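Local structure of DUF4439 domain-containing protein (Mycobacterium tuberculosis, 2IB0) at residues 87-91 with 102-106; 61-65 with 133-137; 22-27 with 72-78; 114-118 with 129-134. The protein is of unknown function but belongs to a ferritin-like family and folds as a four-helix bundle that pairs with a second copy of itself. Residues are numbered along the deposited sequence.

Contact 1 (87-91 with 102-106)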
loop_
_atom_site.group_PDB
_atom_site.type_symbol
_atom_site.label_atom_id
_atom_site.label_comp_id
_atom_site.label_asym_id
_atom_site.label_seq_id
_atom_site.Cartn_x
_atom_site.Cartn_y
_atom_site.Cartn_z
ATOM N N TYR A 87 -10.006 11.586 -21.907
ATOM C CA TYR A 87 -9.965 12.188 -20.570
ATOM C C TYR A 87 -9.116 13.424 -20.714
ATOM O O TYR A 87 -8.400 13.587 -21.692
ATOM C CB TYR A 87 -9.382 11.243 -19.513
ATOM C CG TYR A 87 -10.331 10.104 -19.189
ATOM C CD1 TYR A 87 -11.260 10.205 -18.142
ATOM C CD2 TYR A 87 -10.335 8.932 -19.959
ATOM C CE1 TYR A 87 -12.163 9.165 -17.885
ATOM C CE2 TYR A 87 -11.207 7.885 -19.680
ATOM C CZ TYR A 87 -12.120 8.014 -18.660
ATOM O OH TYR A 87 -13.000 6.988 -18.440
ATOM N N GLN A 88 -9.263 14.328 -19.768
ATOM C CA GLN A 88 -8.297 15.355 -19.560
ATOM C C GLN A 88 -7.297 14.674 -18.581
ATOM O O GLN A 88 -7.685 14.286 -17.478
ATOM C CB GLN A 88 -9.031 16.539 -18.946
ATOM C CG GLN A 88 -8.177 17.634 -18.409
ATOM C CD GLN A 88 -7.428 18.353 -19.486
ATOM O OE1 GLN A 88 -6.248 18.638 -19.326
ATOM N NE2 GLN A 88 -8.099 18.656 -20.601
ATOM N N LEU A 89 -6.048 14.468 -19.012
ATOM C CA LEU A 89 -4.989 13.970 -18.127
ATOM C C LEU A 89 -4.802 14.901 -16.908
ATOM O O LEU A 89 -4.990 16.133 -17.015
ATOM C CB LEU A 89 -3.641 13.825 -18.867
ATOM C CG LEU A 89 -3.441 12.839 -20.020
ATOM C CD1 LEU A 89 -2.004 12.932 -20.555
ATOM C CD2 LEU A 89 -3.782 11.447 -19.606
ATOM N N PRO A 90 -4.378 14.323 -15.765
ATOM C CA PRO A 90 -4.119 15.117 -14.550
ATOM C C PRO A 90 -2.993 16.171 -14.684
ATOM O O PRO A 90 -2.920 17.126 -13.888
ATOM C CB PRO A 90 -3.801 14.057 -13.488
ATOM C CG PRO A 90 -3.470 12.805 -14.207
ATOM C CD PRO A 90 -4.130 12.882 -15.565
ATOM N N MET A 91 -2.144 16.026 -15.709
ATOM C CA MET A 91 -1.089 16.996 -15.980
ATOM C C MET A 91 -0.752 17.002 -17.462
ATOM O O MET A 91 -1.030 16.029 -18.169
ATOM C CB MET A 91 0.177 16.671 -15.174
ATOM C CG MET A 91 0.916 15.412 -15.631
ATOM S SD MET A 91 2.280 14.970 -14.539
ATOM C CE MET A 91 3.678 15.727 -15.353
ATOM N N LEU A 102 3.566 11.535 -14.527
ATOM C CA LEU A 102 2.155 11.273 -14.784
ATOM C C LEU A 102 1.778 9.960 -14.120
ATOM O O LEU A 102 0.722 9.865 -13.523
ATOM C CB LEU A 102 1.880 11.175 -16.310
ATOM C CG LEU A 102 0.472 10.785 -16.789
ATOM C CD1 LEU A 102 -0.579 11.722 -16.219
ATOM C CD2 LEU A 102 0.433 10.780 -18.332
ATOM N N ALA A 103 2.605 8.948 -14.320
ATOM C CA ALA A 103 2.361 7.621 -13.731
ATOM C C ALA A 103 2.260 7.714 -12.200
ATOM O O ALA A 103 1.380 7.130 -11.598
ATOM C CB ALA A 103 3.462 6.643 -14.115
ATOM N N VAL A 104 3.130 8.483 -11.565
ATOM C CA VAL A 104 3.072 8.629 -10.079
ATOM C C VAL A 104 1.737 9.325 -9.710
ATOM O O VAL A 104 1.009 8.909 -8.804
ATOM C CB VAL A 104 4.269 9.477 -9.547
ATOM C CG1 VAL A 104 4.122 9.798 -8.016
ATOM C CG2 VAL A 104 5.580 8.796 -9.873
ATOM N N ARG A 105 1.424 10.408 -10.398
ATOM C CA ARG A 105 0.201 11.138 -10.083
ATOM C C ARG A 105 -1.034 10.216 -10.225
ATOM O O ARG A 105 -1.949 10.267 -9.400
ATOM C CB ARG A 105 0.063 12.375 -10.975
ATOM C CG ARG A 105 -1.370 12.876 -11.006
ATOM C CD ARG A 105 -1.823 13.505 -9.663
ATOM N NE ARG A 105 -1.838 14.953 -9.834
ATOM C CZ ARG A 105 -2.927 15.680 -10.052
ATOM N NH1 ARG A 105 -4.147 15.131 -10.059
ATOM N NH2 ARG A 105 -2.781 16.976 -10.224
ATOM N N MET A 106 -1.040 9.383 -11.260
ATOM C CA MET A 106 -2.166 8.494 -11.521
ATOM C C MET A 106 -2.321 7.421 -10.437
ATOM O O MET A 106 -3.397 7.200 -9.955
ATOM C CB MET A 106 -2.099 7.889 -12.933
ATOM C CG MET A 106 -2.216 8.916 -14.087
ATOM S SD MET A 106 -2.597 8.044 -15.623
ATOM C CE MET A 106 -1.033 7.115 -15.757
#
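This is an apolar loop-on-helix contact: residues 87-91, in the long connection between helix 52-75 and helix 96-120, lie against the N-terminal half of the latter at 102-106. No hydrogen bond crosses; the link rests on side-chain packing, with 318 Å² buried. L102 is the main partner on the helix. One of its methyls, CD1, meets P90 CG at 3.7 Å and M91 CG at 4.0 Å, while the other, CD2, lies 3.9 Å from L89 CD1, so three successive loop residues touch one leucine. The M91 thioether also reaches the helix backbone, with SD 3.7 Å from L102 N. In a four-helix bundle of the ferritin-like kind, the second and third helices run in the same direction and need a long crossover between them, and residues 87-91 belong to that connection. The CA-to-CB bond of P90 points toward the helix, and its ring spans one turn of it: besides L102, its CG lies 4.1 Å from M106 CG. On the exposed side R105 folds over the proline, placing P90 CB over one face of its guanidinium, 3.6 Å from NH1. Helix 18-46 is also reached from here, since Y87 and L89 pack on Y38, and L102 on V43.

Contact 2 (61-65 with 133-137)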
loop_
_atom_site.group_PDB
_atom_site.type_symbol
_atom_site.label_atom_id
_atom_site.label_comp_id
_atom_site.label_asym_id
_atom_site.label_seq_id
_atom_site.Cartn_x
_atom_site.Cartn_y
_atom_site.Cartn_z
ATOM N N GLN A 61 -2.260 -5.027 -14.471
ATOM C CA GLN A 61 -2.812 -4.815 -13.122
ATOM C C GLN A 61 -4.090 -3.932 -13.097
ATOM O O GLN A 61 -5.092 -4.274 -12.460
ATOM C CB GLN A 61 -1.739 -4.233 -12.211
ATOM C CG GLN A 61 -2.219 -3.932 -10.807
ATOM C CD GLN A 61 -1.104 -3.297 -9.975
ATOM O OE1 GLN A 61 -1.019 -2.074 -9.844
ATOM N NE2 GLN A 61 -0.215 -4.125 -9.481
ATOM N N HIS A 62 -4.035 -2.803 -13.789
ATOM C CA HIS A 62 -5.219 -1.952 -13.883
ATOM C C HIS A 62 -6.358 -2.550 -14.704
ATOM O O HIS A 62 -7.505 -2.424 -14.300
ATOM C CB HIS A 62 -4.876 -0.589 -14.430
ATOM C CG HIS A 62 -4.038 0.215 -13.519
ATOM N ND1 HIS A 62 -4.551 0.840 -12.402
ATOM C CD2 HIS A 62 -2.709 0.473 -13.529
ATOM C CE1 HIS A 62 -3.570 1.452 -11.764
ATOM N NE2 HIS A 62 -2.448 1.269 -12.442
ATOM N N ARG A 63 -6.062 -3.165 -15.847
ATOM C CA ARG A 63 -7.119 -3.739 -16.682
ATOM C C ARG A 63 -7.849 -4.835 -15.930
ATOM O O ARG A 63 -9.079 -4.878 -15.952
ATOM C CB ARG A 63 -6.600 -4.245 -18.029
ATOM C CG ARG A 63 -6.272 -3.148 -18.992
ATOM C CD ARG A 63 -5.453 -3.666 -20.110
ATOM N NE ARG A 63 -5.407 -2.656 -21.149
ATOM C CZ ARG A 63 -4.409 -2.481 -22.012
ATOM N NH1 ARG A 63 -3.332 -3.261 -21.950
ATOM N NH2 ARG A 63 -4.497 -1.510 -22.934
ATOM N N HIS A 64 -7.077 -5.655 -15.203
ATOM C CA HIS A 64 -7.622 -6.749 -14.420
ATOM C C HIS A 64 -8.476 -6.210 -13.261
ATOM O O HIS A 64 -9.583 -6.678 -13.048
ATOM C CB HIS A 64 -6.490 -7.673 -13.904
ATOM C CG HIS A 64 -6.983 -8.915 -13.215
ATOM N ND1 HIS A 64 -7.283 -8.958 -11.864
ATOM C CD2 HIS A 64 -7.231 -10.163 -13.686
ATOM C CE1 HIS A 64 -7.702 -10.169 -11.536
ATOM N NE2 HIS A 64 -7.677 -10.922 -12.621
ATOM N N ARG A 65 -7.954 -5.236 -12.510
ATOM C CA ARG A 65 -8.706 -4.589 -11.448
ATOM C C ARG A 65 -10.030 -4.000 -11.959
ATOM O O ARG A 65 -11.073 -4.212 -11.354
ATOM C CB ARG A 65 -7.868 -3.475 -10.842
ATOM C CG ARG A 65 -8.454 -2.907 -9.584
ATOM C CD ARG A 65 -7.608 -1.762 -9.110
ATOM N NE ARG A 65 -6.293 -2.197 -8.683
ATOM C CZ ARG A 65 -5.200 -1.443 -8.735
ATOM N NH1 ARG A 65 -5.269 -0.207 -9.224
ATOM N NH2 ARG A 65 -4.029 -1.920 -8.306
ATOM N N ALA A 133 -5.998 -3.258 -3.848
ATOM C CA ALA A 133 -5.925 -2.235 -4.887
ATOM C C ALA A 133 -5.186 -0.984 -4.388
ATOM O O ALA A 133 -4.370 -0.404 -5.132
ATOM C CB ALA A 133 -7.320 -1.891 -5.387
ATOM N N LEU A 134 -5.440 -0.586 -3.137
ATOM C CA LEU A 134 -4.784 0.572 -2.573
ATOM C C LEU A 134 -3.251 0.329 -2.448
ATOM O O LEU A 134 -2.422 1.180 -2.811
ATOM C CB LEU A 134 -5.370 0.848 -1.184
ATOM C CG LEU A 134 -5.220 2.173 -0.418
ATOM C CD1 LEU A 134 -5.490 1.932 1.012
ATOM C CD2 LEU A 134 -3.901 2.832 -0.545
ATOM N N THR A 135 -2.909 -0.830 -1.899
ATOM C CA THR A 135 -1.510 -1.226 -1.715
ATOM C C THR A 135 -0.761 -1.355 -3.044
ATOM O O THR A 135 0.390 -0.887 -3.148
ATOM C CB THR A 135 -1.437 -2.520 -0.952
ATOM O OG1 THR A 135 -1.906 -2.286 0.391
ATOM C CG2 THR A 135 -0.009 -3.066 -0.923
ATOM N N GLU A 136 -1.404 -1.955 -4.042
ATOM C CA GLU A 136 -0.814 -2.064 -5.382
ATOM C C GLU A 136 -0.518 -0.705 -6.043
ATOM O O GLU A 136 0.521 -0.580 -6.705
ATOM C CB GLU A 136 -1.673 -2.918 -6.312
ATOM C CG GLU A 136 -1.671 -4.399 -5.862
ATOM C CD GLU A 136 -2.639 -5.257 -6.654
ATOM O OE1 GLU A 136 -3.503 -4.725 -7.391
ATOM O OE2 GLU A 136 -2.541 -6.489 -6.553
ATOM N N SER A 137 -1.459 0.242 -5.889
ATOM C CA SER A 137 -1.368 1.619 -6.387
ATOM C C SER A 137 -0.164 2.305 -5.721
ATOM O O SER A 137 0.640 2.941 -6.374
ATOM C CB SER A 137 -2.655 2.397 -6.037
ATOM O OG SER A 137 -3.800 1.905 -6.713
HETATM O O HOH W 1 1.720 -2.887 -7.607
HETATM O O HOH W 2 -6.100 -5.012 -7.713
HETATM O O HOH W 3 -4.542 2.908 -8.925
#
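Within the four-helix bundle, helix 52-75 and helix 124-150 run nearly antiparallel here, at 164°, with the axes of 61-65 and 133-137 approaching to 11.9 Å. This wide spacing leaves room for long polar side chains, and just 226 Å² is buried. The charged link is the salt bridge of R65 to E136: NH2 donates to OE1 at 3.0 Å and 169°, an almost straight bond lying near the guanidinium plane. R65 has a second acidic partner, since its NH1 forms a salt bridge with E33 of helix 18-46. H62, one turn earlier, is hydrogen-bonded to E33 and to E107 of helix 96-120; such Glu and His clusters between helices recall the metal centres of ferritin relatives, although no metal lies among these atoms. Packing is slight. A133 CB lies over one face of the R65 guanidinium, 3.5 Å from NE, and Q61 OE1 comes within 3.7 Å of E136 CB. Three waters fill the remaining gaps. One accepts from Q61 NE2 at 3.0 Å and donates to the backbone O of E136 at 2.8 Å. Another joins R65 and S137, 2.5 Å from S137 OG but weakly held by R65 NH1 at 3.2 Å. The third doubles the salt bridge, accepting from R65 NE at 3.0 Å and donating to E136 OE1 at 2.6 Å.

Contact 3 (22-27 with 72-78)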
loop_
_atom_site.group_PDB
_atom_site.type_symbol
_atom_site.label_atom_id
_atom_site.label_comp_id
_atom_site.label_asym_id
_atom_site.label_seq_id
_atom_site.Cartn_x
_atom_site.Cartn_y
_atom_site.Cartn_z
ATOM N N ASP A 22 -21.044 3.313 -0.262
ATOM C CA ASP A 22 -20.277 2.157 -0.755
ATOM C C ASP A 22 -20.275 2.131 -2.300
ATOM O O ASP A 22 -19.204 2.135 -2.922
ATOM C CB ASP A 22 -20.868 0.855 -0.154
ATOM C CG ASP A 22 -19.942 -0.348 -0.273
ATOM O OD1 ASP A 22 -18.879 -0.274 -0.969
ATOM O OD2 ASP A 22 -20.271 -1.390 0.381
ATOM N N ASN A 23 -21.463 2.132 -2.913
ATOM C CA ASN A 23 -21.593 2.197 -4.380
ATOM C C ASN A 23 -20.925 3.408 -5.003
ATOM O O ASN A 23 -20.267 3.315 -6.059
ATOM C CB ASN A 23 -23.079 2.163 -4.796
ATOM C CG ASN A 23 -23.735 0.827 -4.479
ATOM O OD1 ASN A 23 -23.062 -0.121 -4.063
ATOM N ND2 ASN A 23 -25.046 0.747 -4.662
ATOM N N ALA A 24 -21.123 4.560 -4.361
ATOM C CA ALA A 24 -20.532 5.778 -4.846
ATOM C C ALA A 24 -19.038 5.690 -4.814
ATOM O O ALA A 24 -18.401 6.117 -5.777
ATOM C CB ALA A 24 -21.019 6.986 -4.065
ATOM N N ALA A 25 -18.460 5.133 -3.730
ATOM C CA ALA A 25 -17.025 5.039 -3.668
ATOM C C ALA A 25 -16.493 4.097 -4.751
ATOM O O ALA A 25 -15.446 4.329 -5.293
ATOM C CB ALA A 25 -16.544 4.585 -2.238
ATOM N N LEU A 26 -17.166 2.980 -4.999
ATOM C CA LEU A 26 -16.595 1.992 -5.900
ATOM C C LEU A 26 -16.750 2.419 -7.370
ATOM O O LEU A 26 -15.876 2.095 -8.213
ATOM C CB LEU A 26 -17.224 0.614 -5.637
ATOM C CG LEU A 26 -16.697 -0.582 -6.446
ATOM C CD1 LEU A 26 -15.260 -0.912 -6.152
ATOM C CD2 LEU A 26 -17.595 -1.822 -6.347
ATOM N N CYS A 27 -17.862 3.115 -7.671
ATOM C CA CYS A 27 -18.037 3.768 -8.961
ATOM C C CYS A 27 -16.955 4.807 -9.207
ATOM O O CYS A 27 -16.380 4.828 -10.272
ATOM C CB CYS A 27 -19.453 4.386 -9.132
ATOM S SG CYS A 27 -20.761 3.135 -9.343
ATOM N N MET A 72 -18.040 -6.759 -9.668
ATOM C CA MET A 72 -18.523 -6.387 -8.313
ATOM C C MET A 72 -19.764 -5.502 -8.366
ATOM O O MET A 72 -20.747 -5.760 -7.658
ATOM C CB MET A 72 -17.444 -5.657 -7.515
ATOM C CG MET A 72 -16.332 -6.531 -6.971
ATOM S SD MET A 72 -14.850 -5.607 -6.493
ATOM C CE MET A 72 -15.287 -5.056 -4.845
ATOM N N LEU A 73 -19.724 -4.468 -9.199
ATOM C CA LEU A 73 -20.861 -3.554 -9.338
ATOM C C LEU A 73 -22.104 -4.299 -9.844
ATOM O O LEU A 73 -23.209 -4.026 -9.363
ATOM C CB LEU A 73 -20.517 -2.327 -10.204
ATOM C CG LEU A 73 -19.461 -1.376 -9.577
ATOM C CD1 LEU A 73 -18.918 -0.377 -10.606
ATOM C CD2 LEU A 73 -20.010 -0.613 -8.361
ATOM N N SER A 74 -21.918 -5.260 -10.763
ATOM C CA SER A 74 -23.016 -6.136 -11.211
ATOM C C SER A 74 -23.625 -6.997 -10.095
ATOM O O SER A 74 -24.863 -7.110 -9.972
ATOM C CB SER A 74 -22.587 -7.007 -12.396
ATOM O OG SER A 74 -22.207 -6.181 -13.485
ATOM N N ALA A 75 -22.766 -7.590 -9.268
ATOM C CA ALA A 75 -23.226 -8.329 -8.095
ATOM C C ALA A 75 -24.093 -7.466 -7.154
ATOM O O ALA A 75 -24.960 -7.989 -6.447
ATOM C CB ALA A 75 -22.045 -8.935 -7.349
ATOM N N ARG A 76 -23.864 -6.153 -7.173
ATOM C CA ARG A 76 -24.599 -5.195 -6.361
ATOM C C ARG A 76 -25.898 -4.664 -7.013
ATOM O O ARG A 76 -26.659 -3.940 -6.357
ATOM C CB ARG A 76 -23.708 -3.999 -6.031
ATOM C CG ARG A 76 -22.479 -4.329 -5.206
ATOM C CD ARG A 76 -21.737 -3.060 -4.884
ATOM N NE ARG A 76 -20.593 -3.273 -3.988
ATOM C CZ ARG A 76 -19.983 -2.290 -3.344
ATOM N NH1 ARG A 76 -20.412 -1.032 -3.488
ATOM N NH2 ARG A 76 -18.926 -2.548 -2.588
ATOM N N GLY A 77 -26.132 -4.991 -8.287
ATOM C CA GLY A 77 -27.265 -4.434 -9.036
ATOM C C GLY A 77 -26.974 -3.058 -9.598
ATOM O O GLY A 77 -27.890 -2.270 -9.883
ATOM N N VAL A 78 -25.696 -2.761 -9.791
ATOM C CA VAL A 78 -25.291 -1.481 -10.344
ATOM C C VAL A 78 -24.664 -1.714 -11.720
ATOM O O VAL A 78 -23.754 -2.539 -11.864
ATOM C CB VAL A 78 -24.271 -0.732 -9.405
ATOM C CG1 VAL A 78 -23.787 0.561 -10.030
ATOM C CG2 VAL A 78 -24.877 -0.473 -8.013
#
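R76 reaches from the C-terminal end of helix 52-75 to two neighbouring residues of helix 18-46. Its NH2 donates to D22 OD1 at 2.8 Å in a salt bridge, with NH1 adding a weak bond to the same oxygen at 3.0 Å. NH1 also donates to N23 OD1 at 2.9 Å, and both acceptors lie near the guanidinium plane. NH2 has a further salt bridge with D126 of helix 124-150, so the arginine ties three helices together. L26 packs beneath this polar group, its CD2 over one face of the guanidinium, 3.9 Å from R76 CZ. The same methyl lies 3.4 Å from L73 CD2 and 4.0 Å from M72 CB, making L26 the centre of the apolar layer. C27 extends that layer: its SG is 3.9 Å from L73 CD2 and 4.0 Å from V78 CG1. V78 can join because the chain turns just before it in a Schellman motif, where G77 has a positive phi of 82°, G77 N bonds S74 O at 3.0 Å and V78 N bonds L73 O at 2.8 Å. N23 ND2 also touches V78, 3.6 Å from its CG2. At this end of the four-helix bundle, helix 96-120 backs helix 18-46 through W114 on L26 and V117 on A25, while M72 leans on F129 of helix 124-150 and loop residue P81 touches C27 and L73.

Contact 4 (114-118 with 129-134)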
loop_
_atom_site.group_PDB
_atom_site.type_symbol
_atom_site.label_atom_id
_atom_site.label_comp_id
_atom_site.label_asym_id
_atom_site.label_seq_id
_atom_site.Cartn_x
_atom_site.Cartn_y
_atom_site.Cartn_z
ATOM N N TRP A 114 -9.110 4.292 -3.871
ATOM C CA TRP A 114 -9.185 3.037 -3.128
ATOM C C TRP A 114 -9.267 3.162 -1.614
ATOM O O TRP A 114 -9.983 2.387 -0.978
ATOM C CB TRP A 114 -8.106 2.048 -3.582
ATOM C CG TRP A 114 -8.450 1.607 -4.997
ATOM C CD1 TRP A 114 -7.791 1.950 -6.147
ATOM C CD2 TRP A 114 -9.563 0.803 -5.392
ATOM N NE1 TRP A 114 -8.414 1.393 -7.238
ATOM C CE2 TRP A 114 -9.508 0.682 -6.803
ATOM C CE3 TRP A 114 -10.604 0.162 -4.687
ATOM C CZ2 TRP A 114 -10.428 -0.060 -7.526
ATOM C CZ3 TRP A 114 -11.553 -0.567 -5.417
ATOM C CH2 TRP A 114 -11.459 -0.668 -6.824
ATOM N N ARG A 115 -8.569 4.128 -1.023
ATOM C CA ARG A 115 -8.750 4.378 0.414
ATOM C C ARG A 115 -10.198 4.738 0.711
ATOM O O ARG A 115 -10.709 4.372 1.749
ATOM C CB ARG A 115 -7.810 5.471 0.905
ATOM C CG ARG A 115 -7.881 5.701 2.374
ATOM C CD ARG A 115 -6.823 6.713 2.832
ATOM N NE ARG A 115 -5.503 6.375 2.309
ATOM C CZ ARG A 115 -4.853 7.043 1.361
ATOM N NH1 ARG A 115 -5.385 8.136 0.791
ATOM N NH2 ARG A 115 -3.649 6.612 0.982
ATOM N N ALA A 116 -10.867 5.459 -0.195
ATOM C CA ALA A 116 -12.300 5.758 0.017
ATOM C C ALA A 116 -13.197 4.520 -0.023
ATOM O O ALA A 116 -14.174 4.447 0.698
ATOM C CB ALA A 116 -12.787 6.790 -0.992
ATOM N N VAL A 117 -12.905 3.573 -0.921
ATOM C CA VAL A 117 -13.634 2.296 -0.927
ATOM C C VAL A 117 -13.379 1.497 0.390
ATOM O O VAL A 117 -14.328 0.934 1.015
ATOM C CB VAL A 117 -13.309 1.468 -2.224
ATOM C CG1 VAL A 117 -14.051 0.134 -2.212
ATOM C CG2 VAL A 117 -13.696 2.277 -3.573
ATOM N N VAL A 118 -12.115 1.436 0.835
ATOM C CA VAL A 118 -11.828 0.762 2.142
ATOM C C VAL A 118 -12.726 1.350 3.215
ATOM O O VAL A 118 -13.302 0.625 4.042
ATOM C CB VAL A 118 -10.319 0.908 2.634
ATOM C CG1 VAL A 118 -10.113 0.380 4.093
ATOM C CG2 VAL A 118 -9.356 0.240 1.681
ATOM N N PHE A 129 -10.451 -6.315 -0.957
ATOM C CA PHE A 129 -10.166 -6.066 -2.374
ATOM C C PHE A 129 -9.656 -4.636 -2.574
ATOM O O PHE A 129 -8.678 -4.394 -3.326
ATOM C CB PHE A 129 -11.412 -6.332 -3.222
ATOM C CG PHE A 129 -11.244 -5.984 -4.700
ATOM C CD1 PHE A 129 -10.931 -6.973 -5.627
ATOM C CD2 PHE A 129 -11.387 -4.672 -5.155
ATOM C CE1 PHE A 129 -10.783 -6.667 -6.987
ATOM C CE2 PHE A 129 -11.221 -4.358 -6.516
ATOM C CZ PHE A 129 -10.925 -5.363 -7.426
ATOM N N ALA A 130 -10.316 -3.694 -1.883
ATOM C CA ALA A 130 -9.997 -2.284 -2.010
ATOM C C ALA A 130 -8.606 -2.038 -1.393
ATOM O O ALA A 130 -7.834 -1.288 -1.942
ATOM C CB ALA A 130 -11.057 -1.418 -1.321
ATOM N N SER A 131 -8.310 -2.674 -0.246
ATOM C CA SER A 131 -7.018 -2.514 0.356
ATOM C C SER A 131 -5.894 -3.110 -0.473
ATOM O O SER A 131 -4.808 -2.548 -0.494
ATOM C CB SER A 131 -6.966 -2.999 1.810
ATOM O OG SER A 131 -6.731 -4.398 1.903
ATOM N N THR A 132 -6.122 -4.238 -1.123
ATOM C CA THR A 132 -5.181 -4.785 -2.101
ATOM C C THR A 132 -4.912 -3.810 -3.287
ATOM O O THR A 132 -3.722 -3.528 -3.634
ATOM C CB THR A 132 -5.690 -6.141 -2.592
ATOM O OG1 THR A 132 -5.704 -7.032 -1.467
ATOM C CG2 THR A 132 -4.790 -6.716 -3.677
ATOM N N ALA A 133 -5.998 -3.258 -3.848
ATOM C CA ALA A 133 -5.925 -2.235 -4.887
ATOM C C ALA A 133 -5.186 -0.984 -4.388
ATOM O O ALA A 133 -4.370 -0.404 -5.132
ATOM C CB ALA A 133 -7.320 -1.891 -5.387
ATOM N N LEU A 134 -5.440 -0.586 -3.137
ATOM C CA LEU A 134 -4.784 0.572 -2.573
ATOM C C LEU A 134 -3.251 0.329 -2.448
ATOM O O LEU A 134 -2.422 1.180 -2.811
ATOM C CB LEU A 134 -5.370 0.848 -1.184
ATOM C CG LEU A 134 -5.220 2.173 -0.418
ATOM C CD1 LEU A 134 -5.490 1.932 1.012
ATOM C CD2 LEU A 134 -3.901 2.832 -0.545
#
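The indole of W114 is the largest bump in this contact, a knob seated in a hole made by F129, A130, A133 and L134 of the facing helix. A133 forms the floor: its CB lies over the face of the five-membered ring, 3.6 Å from the centroid and 12° off the normal, a CH-pi contact. At the far end of the indole, F129 turns its edge toward the six-membered ring in an offset edge-to-face pair, centroids 5.8 Å apart and planes at 64°, with F129 CE2 3.7 Å from W114 CH2. L134 meets the root of the knob, CB to W114 CB at 3.8 Å. Helices 96-120 and 124-150 form an antiparallel hairpin of the four-helix bundle, and these segments, at 158°, approach to 8.2 Å between axes. Alanines permit that closeness: A130 CB fits between two valines, 3.5 Å from V117 CG1 and 3.8 Å from V118 CG2. V118 in turn fills a shallow hollow beside S131, with CG2 3.6 Å from S131 N and 4.3 Å from L134 CD1. The indole also faces the bundle interior, where NE1 is hydrogen-bonded to E33 of helix 18-46. Toward the second subunit, V118 and L134 both pack on S131 of that copy, and R115 on its V128.

Overall arrangement
Contacts 2 and 4 are buried and share A133 and L134 on helix 124-150, yet differ in chemistry: contact 4 is close apolar packing within a helical hairpin, whereas contact 2 spans a wider gap with charge and water. They touch where R65 CD meets W114 CZ2 at 3.7 Å, and both reach the second subunit. Contacts 1 and 3 are partly buried, lie on opposite sides of the chain's centre with their own centres about 24 Å apart, and both involve residues beyond a helix end; contact 1 is apolar, contact 3 mixes salt bridge and packing. Contact 3 meets contact 4 through L26 and V117, while contact 1 shares helix 96-120 with contact 4 without touching it.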